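Local coordinates for pyrroline carboxylate reductase (Plasmodium falciparum, PDB 2RCY), which reduces 1-pyrroline-5-carboxylate to proline, the closing step of proline synthesis, with a nicotinamide dinucleotide as hydride donor, at the interface of chains A and B and the interface of chains A and C. Numbering follows the deposited sequence. Chains: chain A/B/C, Pyrroline carboxylate reductase.

Contacts 1 and 2 belong to the same two-fold A-B interface, with their C-alpha centres about 29 Å apart; contact 3 is part of a separate two-fold interface between A and C, about 18 Å from contact 1 and 31 Å from contact 2. Helix 229-239 serves both partners: its first turn carries the B residues of contact 2, its last turns the A residues of contact 3. Helix 242-260 likewise supplies A:Ala253, A:Ser257 and A:Met260 to contact 2 and C:Tyr244 and C:Asn248 to contact 3. The A-B pair matches the interlocked dimer of this family, and the A-C contact probably joins such dimers into the ten-chain assembly.

Contact 1: the interface of chains A and B. Residues chain A 209, 216, 219-220, 223; chain B 170-171, 174.
The ring of B:Tyr174, on helix 169-186, lies against one side of the short A helix 216-223, and most of this patch is apolar packing around it. A:Leu219 sets its CB over one face of the ring, 3.9 Å from the centroid and offset toward the rim, a CH-pi contact. The opposite face is backed from within chain B by the carbonyl oxygen of B:Pro170, one helical turn earlier, so the ring is sandwiched between its own helix and the partner. Toward the rim on the A:Leu219 face, CD2 comes 3.6 Å from A:Lys220 CA, while CE1 on the other side of the ring is 3.9 Å from A:Val209 CG2, a methyl reaching in from helix 191-211. The tyrosine CG lies anti to its carbonyl carbon (chi1 -68°), which sends the ring across the A helix with its face turned to A:Leu219.

A second group of contacts forms at the helix end. A:Ile223 sends its long branch between B:Pro170 and B:Tyr174, but the modelled CD1 crowds the proline, so the position of this methyl is doubtful. A:Lys220 contributes its aliphatic part, CB packing 3.8 Å from B:Tyr174 CB and CG passing 3.8 Å from the backbone oxygen O of B:Ala171.

Together these contacts fasten helix 216-223 of one chain to helix 169-186 of the other, part of the helical dimer interface.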
loop_
_atom_site.group_PDB
_atom_site.type_symbol
_atom_site.label_atom_id
_atom_site.label_comp_id
_atom_site.label_asym_id
_atom_site.label_seq_id
_atom_site.Cartn_x
_atom_site.Cartn_y
_atom_site.Cartn_z
ATOM N N VAL A 209 -11.670 25.599 -21.430
ATOM C CA VAL A 209 -10.302 25.998 -21.093
ATOM C C VAL A 209 -9.780 27.047 -22.078
ATOM O O VAL A 209 -9.182 28.047 -21.673
ATOM C CB VAL A 209 -9.338 24.778 -21.047
ATOM C CG1 VAL A 209 -7.926 25.211 -20.664
ATOM C CG2 VAL A 209 -9.843 23.727 -20.071
ATOM N N VAL A 216 -7.734 26.461 -15.411
ATOM C CA VAL A 216 -8.334 25.114 -15.378
ATOM C C VAL A 216 -8.872 24.698 -14.009
ATOM O O VAL A 216 -9.908 24.040 -13.924
ATOM C CB VAL A 216 -7.354 24.009 -15.872
ATOM C CG1 VAL A 216 -7.276 23.995 -17.378
ATOM C CG2 VAL A 216 -5.964 24.169 -15.256
ATOM N N LEU A 219 -12.123 26.480 -13.192
ATOM C CA LEU A 219 -13.163 25.851 -13.999
ATOM C C LEU A 219 -13.605 24.532 -13.370
ATOM O O LEU A 219 -14.782 24.170 -13.429
ATOM C CB LEU A 219 -12.675 25.623 -15.436
ATOM C CG LEU A 219 -12.370 26.851 -16.302
ATOM C CD1 LEU A 219 -11.637 26.445 -17.566
ATOM C CD2 LEU A 219 -13.634 27.627 -16.647
ATOM N N LYS A 220 -12.646 23.831 -12.766
ATOM C CA LYS A 220 -12.898 22.598 -12.027
ATOM C C LYS A 220 -13.694 22.880 -10.753
ATOM O O LYS A 220 -14.610 22.129 -10.409
ATOM C CB LYS A 220 -11.571 21.927 -11.669
ATOM C CG LYS A 220 -11.694 20.511 -11.116
ATOM C CD LYS A 220 -10.866 20.336 -9.845
ATOM C CE LYS A 220 -9.416 20.731 -10.040
ATOM N NZ LYS A 220 -8.676 20.745 -8.757
ATOM N N ILE A 223 -17.610 23.479 -11.028
ATOM C CA ILE A 223 -18.439 22.284 -11.180
ATOM C C ILE A 223 -18.806 21.650 -9.833
ATOM O O ILE A 223 -19.830 20.975 -9.713
ATOM C CB ILE A 223 -17.753 21.258 -12.110
ATOM C CG1 ILE A 223 -17.674 21.830 -13.524
ATOM C CG2 ILE A 223 -18.505 19.928 -12.139
ATOM C CD1 ILE A 223 -16.859 21.013 -14.453
ATOM N N PRO B 170 -16.723 16.991 -16.666
ATOM C CA PRO B 170 -15.768 18.058 -16.969
ATOM C C PRO B 170 -14.701 18.235 -15.892
ATOM O O PRO B 170 -13.546 18.500 -16.221
ATOM C CB PRO B 170 -16.652 19.306 -17.078
ATOM C CG PRO B 170 -17.994 18.791 -17.417
ATOM C CD PRO B 170 -18.109 17.497 -16.674
ATOM N N ALA B 171 -15.086 18.064 -14.628
ATOM C CA ALA B 171 -14.153 18.165 -13.502
ATOM C C ALA B 171 -13.044 17.113 -13.564
ATOM O O ALA B 171 -11.901 17.395 -13.200
ATOM C CB ALA B 171 -14.898 18.077 -12.186
ATOM N N TYR B 174 -10.885 18.408 -16.455
ATOM C CA TYR B 174 -10.116 19.573 -16.010
ATOM C C TYR B 174 -8.897 19.165 -15.191
ATOM O O TYR B 174 -7.808 19.705 -15.392
ATOM C CB TYR B 174 -10.973 20.557 -15.207
ATOM C CG TYR B 174 -12.053 21.267 -15.998
ATOM C CD1 TYR B 174 -11.838 21.684 -17.314
ATOM C CD2 TYR B 174 -13.287 21.545 -15.417
ATOM C CE1 TYR B 174 -12.834 22.337 -18.030
ATOM C CE2 TYR B 174 -14.280 22.199 -16.120
ATOM C CZ TYR B 174 -14.054 22.593 -17.422
ATOM O OH TYR B 174 -15.061 23.239 -18.102
#

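Contact 2: the interface of chains A and B. Residues chain A 92-93, 163, 168, 253, 257, 260; chain B 229-230.
The start of helix 229-239 in chain B docks here on chain A, with B:Ile229 at its first turn acting as an apolar plug. The surrounding A wall is assembled from the loop of A:Gly92 and A:Gly93, helix 159-167, the residue just after it and the last turns of helix 242-260.

The two branches of B:Ile229 go to different parts of that wall. Its CG1 lies anti to the carbonyl carbon (chi1 -55°), carrying CD1 toward the loop, where the methyl sits 3.7 Å from A:Gly92 CA. A:Thr163 crosses this branch at about a right angle and presents its methyl CG2 at 3.8 Å from CD1, and A:Ser257 brings CB to the same methyl. The selenium SE of the selenomethionine A:Met260 packs 3.7 Å from CG1. The other branch, CG2, faces A:Ala253 CB at 3.8 Å and A:Cys168 SG at 3.7 Å.

Polar contact is slight. The thiol SG of A:Cys168 lies 3.0 Å from the hydroxyl OG1 of B:Thr230 in a weak hydrogen bond, and is also weakly paired with A:Thr163 O within its own chain.

A:Gly92 is also an NADP(+)-binding residue, so the plug seats beside the cofactor site, where the coenzyme-binding region of chain A meets its own C-terminal helices and the helix contributed by the other subunit.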
loop_
_atom_site.group_PDB
_atom_site.type_symbol
_atom_site.label_atom_id
_atom_site.label_comp_id
_atom_site.label_asym_id
_atom_site.label_seq_id
_atom_site.Cartn_x
_atom_site.Cartn_y
_atom_site.Cartn_z
ATOM N N GLY A 92 11.531 8.826 -32.252
ATOM C CA GLY A 92 11.494 9.158 -30.832
ATOM C C GLY A 92 12.817 8.900 -30.143
ATOM O O GLY A 92 13.445 7.860 -30.353
ATOM N N GLY A 93 13.242 9.857 -29.325
ATOM C CA GLY A 93 14.482 9.738 -28.568
ATOM C C GLY A 93 15.707 10.247 -29.303
ATOM O O GLY A 93 16.552 10.920 -28.710
ATOM N N THR A 163 7.558 15.263 -26.327
ATOM C CA THR A 163 7.240 13.944 -26.877
ATOM C C THR A 163 6.309 13.184 -25.933
ATOM O O THR A 163 5.329 12.581 -26.368
ATOM C CB THR A 163 8.525 13.110 -27.121
ATOM O OG1 THR A 163 9.429 13.845 -27.955
ATOM C CG2 THR A 163 8.203 11.775 -27.782
ATOM N N CYS A 168 3.137 11.102 -27.142
ATOM C CA CYS A 168 2.545 9.977 -26.411
ATOM C C CYS A 168 1.142 10.272 -25.898
ATOM O O CYS A 168 0.372 9.350 -25.618
ATOM C CB CYS A 168 3.429 9.586 -25.229
ATOM S SG CYS A 168 5.078 9.083 -25.674
ATOM N N ALA A 253 7.776 8.391 -19.456
ATOM C CA ALA A 253 7.944 8.507 -20.901
ATOM C C ALA A 253 9.078 9.477 -21.249
ATOM O O ALA A 253 9.871 9.214 -22.154
ATOM C CB ALA A 253 6.640 8.945 -21.551
ATOM N N SER A 257 12.565 8.698 -23.411
ATOM C CA SER A 257 13.006 9.524 -24.532
ATOM C C SER A 257 14.461 9.969 -24.357
ATOM O O SER A 257 15.233 9.982 -25.318
ATOM C CB SER A 257 12.088 10.739 -24.687
ATOM O OG SER A 257 12.459 11.533 -25.800
HETATM N N MSE A 260 16.976 6.798 -24.625
HETATM C CA MSE A 260 17.253 6.515 -26.030
HETATM C C MSE A 260 18.115 7.628 -26.628
HETATM O O MSE A 260 18.841 7.410 -27.600
HETATM C CB MSE A 260 15.947 6.367 -26.817
HETATM C CG MSE A 260 15.029 5.265 -26.298
HETATM SE SE MSE A 260 13.212 5.370 -27.008
HETATM C CE MSE A 260 13.475 4.376 -28.665
ATOM N N ILE B 229 8.664 4.855 -26.524
ATOM C CA ILE B 229 8.455 5.781 -25.411
ATOM C C ILE B 229 7.055 5.662 -24.797
ATOM O O ILE B 229 6.905 5.625 -23.572
ATOM C CB ILE B 229 8.711 7.242 -25.872
ATOM C CG1 ILE B 229 10.112 7.372 -26.484
ATOM C CG2 ILE B 229 8.526 8.227 -24.721
ATOM C CD1 ILE B 229 10.308 8.606 -27.346
ATOM N N THR B 230 6.040 5.604 -25.659
ATOM C CA THR B 230 4.639 5.531 -25.245
ATOM C C THR B 230 4.366 4.289 -24.398
ATOM O O THR B 230 3.646 4.356 -23.398
ATOM C CB THR B 230 3.697 5.557 -26.470
ATOM O OG1 THR B 230 3.946 6.742 -27.239
ATOM C CG2 THR B 230 2.241 5.537 -26.043
#

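Contact 3: the interface of chains A and C. Residues chain A 235, 238-239; chain C 241, 244, 248.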
loop_
_atom_site.group_PDB
_atom_site.type_symbol
_atom_site.label_atom_id
_atom_site.label_comp_id
_atom_site.label_asym_id
_atom_site.label_seq_id
_atom_site.Cartn_x
_atom_site.Cartn_y
_atom_site.Cartn_z
ATOM N N TYR A 235 -12.954 13.622 -4.862
ATOM C CA TYR A 235 -12.387 13.076 -3.630
ATOM C C TYR A 235 -11.798 11.689 -3.874
ATOM O O TYR A 235 -10.748 11.343 -3.326
ATOM C CB TYR A 235 -13.494 13.006 -2.577
ATOM C CG TYR A 235 -13.082 12.600 -1.180
ATOM C CD1 TYR A 235 -12.283 13.429 -0.396
ATOM C CD2 TYR A 235 -13.541 11.407 -0.623
ATOM C CE1 TYR A 235 -11.925 13.066 0.896
ATOM C CE2 TYR A 235 -13.192 11.036 0.670
ATOM C CZ TYR A 235 -12.384 11.871 1.422
ATOM O OH TYR A 235 -12.032 11.510 2.700
ATOM N N GLU A 238 -8.515 12.001 -5.831
ATOM C CA GLU A 238 -7.457 12.426 -4.919
ATOM C C GLU A 238 -6.957 11.263 -4.068
ATOM O O GLU A 238 -5.756 11.135 -3.826
ATOM C CB GLU A 238 -7.941 13.567 -4.016
ATOM C CG GLU A 238 -8.301 14.854 -4.747
ATOM C CD GLU A 238 -7.149 15.439 -5.547
ATOM O OE1 GLU A 238 -7.416 16.008 -6.626
ATOM O OE2 GLU A 238 -5.983 15.345 -5.101
ATOM N N LYS A 239 -7.891 10.428 -3.618
ATOM C CA LYS A 239 -7.586 9.239 -2.830
ATOM C C LYS A 239 -6.627 8.318 -3.577
ATOM O O LYS A 239 -5.659 7.818 -3.003
ATOM C CB LYS A 239 -8.882 8.490 -2.497
ATOM C CG LYS A 239 -8.726 7.340 -1.510
ATOM C CD LYS A 239 -10.062 6.652 -1.269
ATOM C CE LYS A 239 -9.967 5.598 -0.175
ATOM N NZ LYS A 239 -9.174 4.403 -0.585
ATOM N N SER C 241 -0.696 11.606 -1.607
ATOM C CA SER C 241 -2.087 12.063 -1.472
ATOM C C SER C 241 -2.296 13.144 -0.404
ATOM O O SER C 241 -3.196 13.031 0.434
ATOM C CB SER C 241 -3.022 10.874 -1.219
ATOM O OG SER C 241 -2.972 9.943 -2.282
ATOM N N TYR C 244 -5.984 14.614 -0.314
ATOM C CA TYR C 244 -6.903 13.635 0.263
ATOM C C TYR C 244 -6.728 13.505 1.776
ATOM O O TYR C 244 -7.713 13.467 2.509
ATOM C CB TYR C 244 -6.760 12.264 -0.408
ATOM C CG TYR C 244 -7.491 11.167 0.338
ATOM C CD1 TYR C 244 -8.870 11.003 0.202
ATOM C CD2 TYR C 244 -6.807 10.310 1.203
ATOM C CE1 TYR C 244 -9.547 10.007 0.898
ATOM C CE2 TYR C 244 -7.476 9.313 1.904
ATOM C CZ TYR C 244 -8.844 9.168 1.746
ATOM O OH TYR C 244 -9.512 8.181 2.436
ATOM N N ASN C 248 -9.660 14.222 4.105
ATOM C CA ASN C 248 -10.120 13.069 4.880
ATOM C C ASN C 248 -10.167 13.345 6.379
ATOM O O ASN C 248 -11.062 12.862 7.071
ATOM C CB ASN C 248 -9.239 11.846 4.589
ATOM C CG ASN C 248 -9.680 10.601 5.344
ATOM O OD1 ASN C 248 -8.975 10.118 6.228
ATOM N ND2 ASN C 248 -10.849 10.078 4.999
#
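Two aromatic side chains and a lysine make the body of this contact, part of the two-fold A-C interface that probably joins dimers into the ten-chain assembly: C:Tyr244, near the start of helix 242-260, packs against the last turns of A helix 229-239. C:Tyr244 CD1 and CE1 stand over the rim of one face of A:Tyr235, the two rings tilted against each other, with A:Tyr235 CZ 3.4 Å from C:Tyr244 CE1. A:Lys239 runs alongside the C:Tyr244 ring, pointing the same way, and lays its CG over one face, 3.8 Å from the centroid, in a CH-pi contact. The chain, extended through chi3, brings CE to 3.7 Å from the phenol oxygen OH of C:Tyr244; the bend at chi4 (-70°) then turns NZ away from that oxygen. The opposite face of that ring is backed by CB of C:Asn248 from its own helix, so the ring is held between the lysine and the asparagine.

Hydrogen bonding flanks this apolar layer. Beside the start of the C helix, the hydroxyl OG of C:Ser241 lies 3.4 Å from the backbone oxygen O of A:Glu238, a weak bond. At the other end the side-chain amide of C:Asn248 donates to the phenol oxygen of A:Tyr235, whose ring is turned 29° from the amide plane. That bond is nearly straight, 166° at the hydrogen, with ND2 of C:Asn248 3.0 Å from OH of A:Tyr235 and the phenol oxygen lying in the amide plane.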